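Local structure of protein LEC-6 (Caenorhabditis elegans, 3VV1) at residues A[59-64]-A[149-154]. The protein is a galectin that binds galactose-containing glycans, with a preference for sugars in which galactose is linked to fucose. Residues are numbered along the deposited sequence; the frame is centred on the assembly and turned at random.
Sequences SRFHIN and GGVHVH
Gly150 N donates to Arg60 O in the one hydrogen bond between segments 59-64 and 149-154. It measures 2.8 Å from Gly150 N to Arg60 O and is almost straight, with an N-H...O angle of 177°. Beside it Phe61 and Gly149 form an antiparallel, non-hydrogen-bonded pair, their CA atoms 4.1 Å apart. Gly149, with no side chain and a positive phi of 102°, lets the two backbones come this close. The chain then leaves the sheet through an inverse gamma turn centred on Gly150, closed by Val151 N to Gly149 O at 2.9 Å.

The apolar part is Phe61 against Val151, two side chains crossing at about a right angle. Phe61 CG lies between the backbone N and the carbonyl carbon (chi1 70°), which turns a ring face to the valine. Val151 CB sits over that face, 4.1 Å from the ring centroid, in a CH-pi contact, with CG2 above the ring centre. Val151 CG1 instead reaches back to Phe61 CB, at 3.7 Å. Ile63 CD1 meets the edge of the same ring, and Phe104, Pro54 and Ala77 also pack on Phe61, while Leu52 of strand 46-54 touches Val151.

Arg60 points the other way, its extended side chain carrying the guanidinium to a salt bridge with Asp80. The nearest atoms of the Arg60 side chain and the bound galactose are about 4 Å apart. Strand 60-66 pairs with strand 144-149 in one sheet of the galectin beta-sandwich, and strand 151-159 belongs to the other. The contact thus marks a passage of the chain between sheets: its polar part is backbone only, one bond tying the departing chain to strand 60-66 at Gly150, and its side-chain part is apolar, Phe61 and Val151 joining the two layers in the core.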
ATOM      1  N   SER A  59       8.107  25.510 -15.001  1.00 18.86           N
ATOM      2  CA  SER A  59       7.924  26.577 -14.030  1.00 18.01           C
ATOM      3  C   SER A  59       6.834  26.287 -12.981  1.00 16.78           C
ATOM      4  O   SER A  59       6.630  27.118 -12.073  1.00 16.85           O
ATOM      5  CB  SER A  59       7.562  27.860 -14.746  1.00 19.28           C
ATOM      6  OG  SER A  59       6.399  27.712 -15.546  1.00 24.64           O
ATOM      7  N   ARG A  60       6.128  25.162 -13.140  1.00 14.86           N
ATOM      8  CA  ARG A  60       5.102  24.746 -12.168  1.00 13.55           C
ATOM      9  C   ARG A  60       5.164  23.285 -11.876  1.00 12.58           C
ATOM     10  O   ARG A  60       5.609  22.538 -12.694  1.00 14.07           O
ATOM     11  CB  ARG A  60       3.680  25.046 -12.715  1.00 15.04           C
ATOM     12  CG  ARG A  60       3.510  26.527 -13.071  1.00 14.68           C
ATOM     13  CD  ARG A  60       2.069  26.809 -13.509  1.00 15.30           C
ATOM     14  NE  ARG A  60       1.948  28.238 -13.799  1.00 16.00           N
ATOM     15  CZ  ARG A  60       0.833  28.809 -14.279  1.00 18.39           C
ATOM     16  NH1 ARG A  60      -0.275  28.066 -14.504  1.00 17.83           N
ATOM     17  NH2 ARG A  60       0.823  30.102 -14.568  1.00 21.34           N
ATOM     18  N   PHE A  61       4.566  22.889 -10.739  1.00 10.98           N
ATOM     19  CA  PHE A  61       4.278  21.491 -10.527  1.00 10.64           C
ATOM     20  C   PHE A  61       3.003  21.450  -9.723  1.00  9.86           C
ATOM     21  O   PHE A  61       2.603  22.434  -9.057  1.00  9.86           O
ATOM     22  CB  PHE A  61       5.433  20.713  -9.807  1.00 11.13           C
ATOM     23  CG  PHE A  61       5.643  21.070  -8.339  1.00 10.20           C
ATOM     24  CD1 PHE A  61       4.931  20.435  -7.334  1.00 10.65           C
ATOM     25  CD2 PHE A  61       6.638  22.001  -7.988  1.00 11.79           C
ATOM     26  CE1 PHE A  61       5.189  20.725  -5.989  1.00 11.43           C
ATOM     27  CE2 PHE A  61       6.876  22.334  -6.633  1.00 12.60           C
ATOM     28  CZ  PHE A  61       6.148  21.675  -5.637  1.00 10.86           C
ATOM     29  N   HIS A  62       2.343  20.309  -9.750  1.00  9.75           N
ATOM     30  CA  HIS A  62       1.135  20.202  -8.901  1.00  9.56           C
ATOM     31  C   HIS A  62       0.955  18.820  -8.353  1.00 10.26           C
ATOM     32  O   HIS A  62       1.498  17.842  -8.884  1.00  9.92           O
ATOM     33  CB  HIS A  62      -0.143  20.685  -9.648  1.00 11.08           C
ATOM     34  CG  HIS A  62      -0.476  19.880 -10.843  1.00 11.68           C
ATOM     35  ND1 HIS A  62      -0.059  20.212 -12.098  1.00 14.68           N
ATOM     36  CD2 HIS A  62      -1.178  18.690 -10.969  1.00 13.03           C
ATOM     37  CE1 HIS A  62      -0.538  19.321 -12.966  1.00 16.08           C
ATOM     38  NE2 HIS A  62      -1.203  18.380 -12.284  1.00 14.74           N
ATOM     39  N   ILE A  63       0.164  18.761  -7.255  1.00  8.74           N
ATOM     40  CA  ILE A  63      -0.338  17.497  -6.707  1.00  9.33           C
ATOM     41  C   ILE A  63      -1.846  17.580  -6.813  1.00  8.80           C
ATOM     42  O   ILE A  63      -2.428  18.562  -6.365  1.00  8.52           O
ATOM     43  CB  ILE A  63       0.074  17.354  -5.233  1.00  9.41           C
ATOM     44  CG1 ILE A  63       1.582  17.102  -5.038  1.00 13.50           C
ATOM     45  CG2 ILE A  63      -0.662  16.169  -4.642  1.00 11.18           C
ATOM     46  CD1 ILE A  63       2.456  18.282  -4.988  1.00 18.79           C
ATOM     47  N   ASN A  64      -2.467  16.572  -7.413  1.00  9.32           N
ATOM     48  CA  ASN A  64      -3.967  16.441  -7.418  1.00  9.97           C
ATOM     49  C   ASN A  64      -4.414  15.295  -6.541  1.00  9.77           C
ATOM     50  O   ASN A  64      -3.878  14.182  -6.678  1.00 10.91           O
ATOM     51  CB  ASN A  64      -4.500  16.183  -8.821  1.00 11.10           C
ATOM     52  CG  ASN A  64      -4.394  17.390  -9.724  1.00 12.37           C
ATOM     53  OD1 ASN A  64      -4.439  18.534  -9.266  1.00 12.00           O
ATOM     54  ND2 ASN A  64      -4.195  17.140 -11.005  1.00 13.96           N
ATOM     55  N   GLY A 149       4.603  17.716 -13.372  1.00 12.55           N
ATOM     56  CA  GLY A 149       5.250  19.023 -13.644  1.00 13.59           C
ATOM     57  C   GLY A 149       6.709  19.026 -13.235  1.00 14.15           C
ATOM     58  O   GLY A 149       7.373  17.961 -13.210  1.00 14.03           O
ATOM     59  N   GLY A 150       7.223  20.213 -12.925  1.00 13.56           N
ATOM     60  CA  GLY A 150       8.681  20.346 -12.675  1.00 13.38           C
ATOM     61  C   GLY A 150       9.039  19.988 -11.259  1.00 13.25           C
ATOM     62  O   GLY A 150       9.300  20.859 -10.397  1.00 13.11           O
ATOM     63  N   VAL A 151       9.022  18.697 -10.998  1.00 12.28           N
ATOM     64  CA  VAL A 151       9.260  18.209  -9.625  1.00 11.75           C
ATOM     65  C   VAL A 151       9.795  16.797  -9.692  1.00 12.46           C
ATOM     66  O   VAL A 151       9.351  16.007 -10.514  1.00 13.97           O
ATOM     67  CB  VAL A 151       8.017  18.316  -8.747  1.00 11.85           C
ATOM     68  CG1 VAL A 151       6.895  17.370  -9.237  1.00 12.88           C
ATOM     69  CG2 VAL A 151       8.430  18.095  -7.260  1.00 12.55           C
ATOM     70  N   HIS A 152      10.774  16.511  -8.818  1.00 12.28           N
ATOM     71  CA  HIS A 152      11.256  15.161  -8.636  1.00 12.21           C
ATOM     72  C   HIS A 152      10.692  14.656  -7.330  1.00 11.89           C
ATOM     73  O   HIS A 152      10.806  15.337  -6.298  1.00 11.03           O
ATOM     74  CB  HIS A 152      12.775  15.245  -8.547  1.00 12.91           C
ATOM     75  CG  HIS A 152      13.372  13.970  -8.008  1.00 15.43           C
ATOM     76  ND1 HIS A 152      13.323  12.811  -8.712  1.00 17.89           N
ATOM     77  CD2 HIS A 152      13.843  13.644  -6.733  1.00 13.54           C
ATOM     78  CE1 HIS A 152      13.818  11.812  -7.932  1.00 19.43           C
ATOM     79  NE2 HIS A 152      14.179  12.346  -6.755  1.00 17.80           N
ATOM     80  N   VAL A 153      10.094  13.460  -7.358  1.00 11.17           N
ATOM     81  CA  VAL A 153       9.557  12.884  -6.110  1.00 10.42           C
ATOM     82  C   VAL A 153      10.590  11.871  -5.594  1.00  9.96           C
ATOM     83  O   VAL A 153      10.801  10.790  -6.183  1.00 12.63           O
ATOM     84  CB  VAL A 153       8.174  12.196  -6.359  1.00 10.68           C
ATOM     85  CG1 VAL A 153       7.663  11.604  -5.059  1.00 12.30           C
ATOM     86  CG2 VAL A 153       7.163  13.240  -6.860  1.00 12.83           C
ATOM     87  N   HIS A 154      11.186  12.182  -4.438  1.00  9.49           N
ATOM     88  CA  HIS A 154      12.069  11.224  -3.798  1.00 10.11           C
ATOM     89  C   HIS A 154      11.255  10.129  -3.086  1.00 10.09           C
ATOM     90  O   HIS A 154      11.635   8.940  -3.150  1.00 10.78           O
ATOM     91  CB  HIS A 154      12.956  11.936  -2.760  1.00 10.10           C
ATOM     92  CG  HIS A 154      13.652  10.965  -1.865  1.00 10.14           C
ATOM     93  ND1 HIS A 154      14.661  10.150  -2.288  1.00 11.13           N
ATOM     94  CD2 HIS A 154      13.417  10.636  -0.544  1.00 10.72           C
ATOM     95  CE1 HIS A 154      15.049   9.335  -1.262  1.00 11.73           C
ATOM     96  NE2 HIS A 154      14.288   9.618  -0.206  1.00 10.20           N
TER